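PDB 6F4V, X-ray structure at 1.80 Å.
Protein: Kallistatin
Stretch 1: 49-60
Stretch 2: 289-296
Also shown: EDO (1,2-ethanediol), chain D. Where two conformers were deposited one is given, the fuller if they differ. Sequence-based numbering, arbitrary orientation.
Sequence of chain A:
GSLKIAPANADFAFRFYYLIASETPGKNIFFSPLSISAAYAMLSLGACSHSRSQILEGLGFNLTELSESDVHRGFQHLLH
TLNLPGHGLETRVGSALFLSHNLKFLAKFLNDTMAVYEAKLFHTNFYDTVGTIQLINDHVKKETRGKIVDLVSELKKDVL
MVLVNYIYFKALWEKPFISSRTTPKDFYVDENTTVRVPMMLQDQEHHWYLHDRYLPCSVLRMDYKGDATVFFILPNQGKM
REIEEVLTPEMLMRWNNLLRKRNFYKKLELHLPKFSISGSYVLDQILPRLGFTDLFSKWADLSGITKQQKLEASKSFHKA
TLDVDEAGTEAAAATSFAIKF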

ATOM      1  N   SER A  49       4.757 -26.613  -3.066  1.00 40.73           N
ATOM      2  CA  SER A  49       5.820 -26.958  -3.987  1.00 41.73           C
ATOM      3  C   SER A  49       6.352 -25.690  -4.668  1.00 40.74           C
ATOM      4  O   SER A  49       6.545 -24.659  -3.996  1.00 39.91           O
ATOM      5  CB  SER A  49       5.264 -28.033  -4.969  1.00 42.96           C
ATOM      6  OG  SER A  49       6.191 -28.415  -5.964  1.00 47.06           O
ATOM      7  N   HIS A  50       6.560 -25.751  -5.988  1.00 39.19           N
ATOM      8  CA  HIS A  50       7.043 -24.616  -6.765  1.00 38.60           C
ATOM      9  C   HIS A  50       6.152 -23.377  -6.629  1.00 34.49           C
ATOM     10  O   HIS A  50       6.657 -22.258  -6.635  1.00 32.19           O
ATOM     11  CB  HIS A  50       7.148 -24.972  -8.269  1.00 41.59           C
ATOM     12  CG  HIS A  50       5.813 -25.121  -8.968  1.00 44.98           C
ATOM     13  ND1 HIS A  50       5.022 -26.254  -8.860  1.00 48.52           N
ATOM     14  CD2 HIS A  50       5.141 -24.278  -9.798  1.00 46.76           C
ATOM     15  CE1 HIS A  50       3.933 -26.104  -9.601  1.00 48.85           C
ATOM     16  NE2 HIS A  50       3.969 -24.909 -10.172  1.00 45.95           N
ATOM     17  N   SER A  51       4.843 -23.565  -6.559  1.00 31.86           N
ATOM     18  CA  SER A  51       3.939 -22.407  -6.521  1.00 30.79           C
ATOM     19  C   SER A  51       4.137 -21.548  -5.268  1.00 29.64           C
ATOM     20  O   SER A  51       3.998 -20.331  -5.314  1.00 28.18           O
ATOM     21  CB  SER A  51       2.477 -22.842  -6.634  1.00 30.88           C
ATOM     22  OG  SER A  51       2.222 -23.421  -7.921  1.00 30.29           O
ATOM     23  N   ARG A  52       4.418 -22.205  -4.161  1.00 30.40           N
ATOM     24  CA  ARG A  52       4.649 -21.550  -2.869  1.00 32.19           C
ATOM     25  C   ARG A  52       5.913 -20.692  -2.929  1.00 30.61           C
ATOM     26  O   ARG A  52       5.887 -19.499  -2.622  1.00 28.42           O
ATOM     27  CB  ARG A  52       4.762 -22.620  -1.787  1.00 34.97           C
ATOM     28  CG  ARG A  52       4.702 -22.133  -0.350  1.00 37.48           C
ATOM     29  CD  ARG A  52       4.828 -23.361   0.550  1.00 40.48           C
ATOM     30  NE  ARG A  52       4.557 -23.101   1.961  1.00 43.76           N
ATOM     31  CZ  ARG A  52       3.444 -23.425   2.635  1.00 46.21           C
ATOM     32  NH1 ARG A  52       2.390 -23.991   2.040  1.00 46.53           N
ATOM     33  NH2 ARG A  52       3.371 -23.121   3.942  1.00 46.88           N
ATOM     34  N   SER A  53       7.016 -21.280  -3.386  1.00 30.58           N
ATOM     35  CA  SER A  53       8.274 -20.521  -3.459  0.58 30.39           C
ATOM     36  C   SER A  53       8.192 -19.394  -4.494  1.00 30.35           C
ATOM     37  O   SER A  53       8.715 -18.309  -4.249  1.00 29.60           O
ATOM     38  CB  SER A  53       9.482 -21.436  -3.700  0.58 31.63           C
ATOM     39  OG  SER A  53       9.350 -22.121  -4.915  0.58 31.24           O
ATOM     40  N   GLN A  54       7.519 -19.630  -5.613  1.00 29.26           N
ATOM     41  CA  GLN A  54       7.362 -18.597  -6.630  1.00 29.87           C
ATOM     42  C   GLN A  54       6.546 -17.388  -6.141  1.00 26.90           C
ATOM     43  O   GLN A  54       6.851 -16.293  -6.528  1.00 25.75           O
ATOM     44  CB  GLN A  54       6.758 -19.177  -7.903  1.00 32.96           C
ATOM     45  CG  GLN A  54       7.774 -20.108  -8.582  1.00 37.12           C
ATOM     46  CD  GLN A  54       7.617 -20.233 -10.061  1.00 41.84           C
ATOM     47  OE1 GLN A  54       7.482 -19.228 -10.777  1.00 45.61           O
ATOM     48  NE2 GLN A  54       7.744 -21.477 -10.560  1.00 46.41           N
ATOM     49  N   ILE A  55       5.553 -17.592  -5.287  1.00 25.03           N
ATOM     50  CA  ILE A  55       4.808 -16.417  -4.772  1.00 25.69           C
ATOM     51  C   ILE A  55       5.756 -15.605  -3.892  1.00 25.45           C
ATOM     52  O   ILE A  55       5.849 -14.371  -4.037  1.00 24.93           O
ATOM     53  CB  ILE A  55       3.562 -16.818  -3.967  1.00 25.79           C
ATOM     54  CG1 ILE A  55       2.476 -17.402  -4.867  1.00 26.09           C
ATOM     55  CG2 ILE A  55       2.999 -15.621  -3.194  1.00 24.94           C
ATOM     56  CD1 ILE A  55       1.448 -18.194  -4.046  1.00 26.69           C
ATOM     57  N   LEU A  56       6.484 -16.299  -3.009  1.00 25.65           N
ATOM     58  CA  LEU A  56       7.398 -15.613  -2.089  1.00 26.36           C
ATOM     59  C   LEU A  56       8.522 -14.933  -2.831  1.00 26.14           C
ATOM     60  O   LEU A  56       8.878 -13.820  -2.481  1.00 24.33           O
ATOM     61  CB  LEU A  56       7.944 -16.549  -1.024  1.00 27.05           C
ATOM     62  CG  LEU A  56       6.861 -17.102  -0.090  1.00 28.61           C
ATOM     63  CD1 LEU A  56       7.490 -18.003   0.957  1.00 30.23           C
ATOM     64  CD2 LEU A  56       6.065 -16.000   0.562  1.00 27.52           C
ATOM     65  N   GLU A  57       9.022 -15.552  -3.912  1.00 26.54           N
ATOM     66  CA  GLU A  57      10.058 -14.905  -4.737  1.00 27.22           C
ATOM     67  C   GLU A  57       9.544 -13.679  -5.475  1.00 25.70           C
ATOM     68  O   GLU A  57      10.240 -12.692  -5.537  1.00 24.58           O
ATOM     69  CB  GLU A  57      10.712 -15.895  -5.725  1.00 29.56           C
ATOM     70  CG  GLU A  57      11.629 -16.812  -4.952  1.00 31.65           C
ATOM     71  CD  GLU A  57      12.094 -18.046  -5.709  1.00 35.11           C
ATOM     72  OE1 GLU A  57      11.492 -18.392  -6.749  1.00 37.59           O
ATOM     73  OE2 GLU A  57      13.046 -18.668  -5.192  1.00 37.36           O
ATOM     74  N   GLY A  58       8.323 -13.750  -5.995  1.00 24.63           N
ATOM     75  CA  GLY A  58       7.658 -12.612  -6.612  1.00 24.66           C
ATOM     76  C   GLY A  58       7.537 -11.413  -5.659  1.00 23.51           C
ATOM     77  O   GLY A  58       7.638 -10.253  -6.080  1.00 23.13           O
ATOM     78  N   LEU A  59       7.317 -11.722  -4.389  1.00 23.07           N
ATOM     79  CA  LEU A  59       7.234 -10.705  -3.329  1.00 23.14           C
ATOM     80  C   LEU A  59       8.586 -10.184  -2.893  1.00 23.25           C
ATOM     81  O   LEU A  59       8.656  -9.345  -1.980  1.00 22.70           O
ATOM     82  CB  LEU A  59       6.475 -11.267  -2.130  1.00 22.54           C
ATOM     83  CG  LEU A  59       5.000 -11.483  -2.366  1.00 22.57           C
ATOM     84  CD1 LEU A  59       4.393 -12.220  -1.179  1.00 23.64           C
ATOM     85  CD2 LEU A  59       4.308 -10.147  -2.624  1.00 22.46           C
ATOM     86  N   GLY A  60       9.662 -10.725  -3.466  1.00 23.43           N
ATOM     87  CA  GLY A  60      11.011 -10.247  -3.216  1.00 24.20           C
ATOM     88  C   GLY A  60      11.802 -11.039  -2.199  1.00 25.10           C
ATOM     89  O   GLY A  60      12.929 -10.660  -1.885  1.00 26.20           O
TER
HETATM   90  C1  EDO D 401      15.294  -7.841  -2.065  1.00 51.34           C
HETATM   91  O1  EDO D 401      14.188  -8.498  -2.716  1.00 47.02           O
HETATM   92  C2  EDO D 401      15.553  -8.427  -0.680  1.00 51.85           C
HETATM   93  O2  EDO D 401      15.876  -9.830  -0.763  1.00 51.27           O
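Stretch 2 289-296: RLGFTDLF

Stretch 1 is a helix through Gly58. Leu59 and Gly60 follow it, and Gly60 closes the last turn as a Schellman motif, with positive phi and a bond from Gly60 N to Glu57 O of 2.9 Å. Stretch 2 is not a regular helix. Gly291 has positive phi (105°), a conformation that suits glycine because a CB there would jam against the carbonyl O of Leu290. Thr293 to Leu295 then take helical phi/psi without the regular bonds.

The two stretches run in opposite senses. Gly291 lies by Gly58, with CA to CA 4.5 Å, and Leu295 lies by Ser51, with CA to CA 6.4 Å. Stretch 2 therefore starts near the C-terminal end of the helix and proceeds toward its beginning. Together they bury 444 Å².

The direct polar contacts gather on Asp294, whose CA-to-CB bond points toward the helix and whose chi1 is t. Ser51 OG donates to Asp294 OD2 at 2.5 Å, a short bond. His50 NE2 donates to Asp294 OD1 at 2.8 Å, but the angle at the hydrogen is 119° and the bond is weak. OD1 lies at the edge of the His50 ring, near its plane. Gln54 OE1 approaches Asp294 CB at 3.7 Å.

Three waters add polar links. Water 1 donates to Ser51 O (2.8 Å) and to Asp294 OD2 (2.6 Å). Water 2 donates to Gln54 OE1 (2.6 Å) and Gly291 O (2.7 Å), and accepts from Asp294 N (3.0 Å). Water 3 donates to Gln54 O (2.7 Å) and Gly291 O (2.8 Å). Gln54 O and Gly291 O are 4.1 Å apart and, both being acceptors, do not bond to each other; water 3 bridges them.

The apolar contacts centre on Phe292, chi1 m, whose ring end comes nearer to the helix than its CA-to-CB direction suggests. Phe292 CE2 is 4.1 Å from Ile55 CG2, and Phe292 CZ is 3.9 Å from Leu59 CD2. Farther along, Leu295 CD1 meets Ile55 CD1 at 4.1 Å.

The ring also packs on backbone. Phe292 CZ is 3.4 Å from Gly58 C, and Gly58 CA makes an off-centre CH-pi contact, 4.1 Å from the ring centroid. The absence of a side chain at Gly58 permits this approach: an ideal CB would lie 2.7 Å from Phe292 CZ, a clash.

Away from this contact, 1,2-ethanediol, probably from the crystallisation liquor, donates from O1 to Gly60 O at 2.6 Å.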

ATOM      1  N   ARG A 289       3.415  -9.778 -14.571  1.00 28.58           N
ATOM      2  CA  ARG A 289       4.610  -9.055 -14.972  1.00 28.97           C
ATOM      3  C   ARG A 289       5.566  -8.701 -13.840  1.00 28.57           C
ATOM      4  O   ARG A 289       6.591  -8.086 -14.111  1.00 28.51           O
ATOM      5  CB  ARG A 289       4.229  -7.825 -15.779  1.00 30.14           C
ATOM      6  CG  ARG A 289       3.572  -8.210 -17.084  1.00 31.98           C
ATOM      7  CD  ARG A 289       3.248  -7.022 -17.975  1.00 33.35           C
ATOM      8  NE  ARG A 289       2.375  -6.020 -17.373  1.00 33.21           N
ATOM      9  CZ  ARG A 289       1.079  -6.184 -17.092  1.00 34.95           C
ATOM     10  NH1 ARG A 289       0.457  -7.343 -17.302  1.00 35.90           N
ATOM     11  NH2 ARG A 289       0.395  -5.189 -16.548  1.00 35.15           N
ATOM     12  N   LEU A 290       5.265  -9.114 -12.604  1.00 28.09           N
ATOM     13  CA  LEU A 290       6.147  -8.917 -11.454  1.00 28.47           C
ATOM     14  C   LEU A 290       6.567 -10.224 -10.803  1.00 28.76           C
ATOM     15  O   LEU A 290       6.906 -10.237  -9.628  1.00 28.81           O
ATOM     16  CB  LEU A 290       5.445  -8.034 -10.415  1.00 28.88           C
ATOM     17  CG  LEU A 290       5.157  -6.612 -10.840  1.00 28.86           C
ATOM     18  CD1 LEU A 290       4.347  -5.857  -9.800  1.00 29.68           C
ATOM     19  CD2 LEU A 290       6.459  -5.875 -11.135  1.00 30.29           C
ATOM     20  N   GLY A 291       6.547 -11.316 -11.561  1.00 28.93           N
ATOM     21  CA  GLY A 291       7.013 -12.614 -11.084  1.00 28.66           C
ATOM     22  C   GLY A 291       5.941 -13.640 -10.743  1.00 27.26           C
ATOM     23  O   GLY A 291       6.281 -14.723 -10.245  1.00 27.50           O
ATOM     24  N   PHE A 292       4.670 -13.322 -10.992  1.00 25.82           N
ATOM     25  CA  PHE A 292       3.581 -14.189 -10.547  1.00 26.70           C
ATOM     26  C   PHE A 292       2.925 -14.957 -11.707  1.00 27.30           C
ATOM     27  O   PHE A 292       1.746 -15.296 -11.634  1.00 26.66           O
ATOM     28  CB  PHE A 292       2.534 -13.382  -9.777  1.00 25.89           C
ATOM     29  CG  PHE A 292       3.093 -12.736  -8.520  1.00 25.42           C
ATOM     30  CD1 PHE A 292       3.805 -11.548  -8.604  1.00 25.33           C
ATOM     31  CD2 PHE A 292       2.959 -13.349  -7.296  1.00 25.54           C
ATOM     32  CE1 PHE A 292       4.325 -10.945  -7.468  1.00 24.96           C
ATOM     33  CE2 PHE A 292       3.478 -12.750  -6.147  1.00 26.40           C
ATOM     34  CZ  PHE A 292       4.144 -11.551  -6.239  1.00 25.17           C
ATOM     35  N   THR A 293       3.686 -15.261 -12.755  1.00 29.01           N
ATOM     36  CA  THR A 293       3.118 -16.037 -13.868  1.00 29.78           C
ATOM     37  C   THR A 293       2.612 -17.407 -13.422  1.00 29.76           C
ATOM     38  O   THR A 293       1.526 -17.814 -13.843  1.00 31.11           O
ATOM     39  CB  THR A 293       4.119 -16.206 -15.012  1.00 31.67           C
ATOM     40  OG1 THR A 293       5.342 -16.741 -14.475  1.00 34.88           O
ATOM     41  CG2 THR A 293       4.365 -14.897 -15.653  1.00 31.49           C
ATOM     42  N   ASP A 294       3.339 -18.100 -12.552  1.00 29.45           N
ATOM     43  CA  ASP A 294       2.885 -19.415 -12.081  1.00 29.59           C
ATOM     44  C   ASP A 294       1.531 -19.329 -11.407  1.00 28.85           C
ATOM     45  O   ASP A 294       0.615 -20.092 -11.741  1.00 28.61           O
ATOM     46  CB  ASP A 294       3.877 -20.096 -11.146  1.00 30.03           C
ATOM     47  CG  ASP A 294       3.341 -21.422 -10.597  1.00 31.56           C
ATOM     48  OD1 ASP A 294       3.400 -22.405 -11.366  1.00 32.93           O
ATOM     49  OD2 ASP A 294       2.846 -21.467  -9.432  1.00 29.41           O
ATOM     50  N   LEU A 295       1.395 -18.407 -10.456  1.00 27.24           N
ATOM     51  CA  LEU A 295       0.171 -18.321  -9.665  1.00 27.27           C
ATOM     52  C   LEU A 295      -1.084 -18.117 -10.507  1.00 27.33           C
ATOM     53  O   LEU A 295      -2.167 -18.673 -10.192  1.00 28.23           O
ATOM     54  CB  LEU A 295       0.287 -17.201  -8.593  1.00 26.70           C
ATOM     55  CG  LEU A 295      -0.971 -16.927  -7.779  1.00 26.65           C
ATOM     56  CD1 LEU A 295      -1.383 -18.179  -7.014  1.00 27.49           C
ATOM     57  CD2 LEU A 295      -0.782 -15.781  -6.787  1.00 26.77           C
ATOM     58  N   PHE A 296      -0.960 -17.309 -11.545  1.00 27.83           N
ATOM     59  CA  PHE A 296      -2.092 -16.981 -12.424  1.00 28.65           C
ATOM     60  C   PHE A 296      -2.206 -17.885 -13.650  1.00 30.60           C
ATOM     61  O   PHE A 296      -2.954 -17.565 -14.571  1.00 34.81           O
ATOM     62  CB  PHE A 296      -2.018 -15.510 -12.812  1.00 28.88           C
ATOM     63  CG  PHE A 296      -2.251 -14.608 -11.634  1.00 28.00           C
ATOM     64  CD1 PHE A 296      -3.528 -14.483 -11.106  1.00 28.09           C
ATOM     65  CD2 PHE A 296      -1.202 -13.969 -11.007  1.00 27.99           C
ATOM     66  CE1 PHE A 296      -3.750 -13.701  -9.965  1.00 28.40           C
ATOM     67  CE2 PHE A 296      -1.430 -13.149  -9.908  1.00 27.32           C
ATOM     68  CZ  PHE A 296      -2.704 -13.017  -9.395  1.00 27.25           C
TER
HETATM   69  O   HOH W   1       2.943 -19.431  -7.742  1.00 28.38           O
HETATM   70  O   HOH W   2       5.718 -17.322 -10.906  1.00 27.78           O
HETATM   71  O   HOH W   3       8.414 -15.636  -8.690  1.00 31.03           O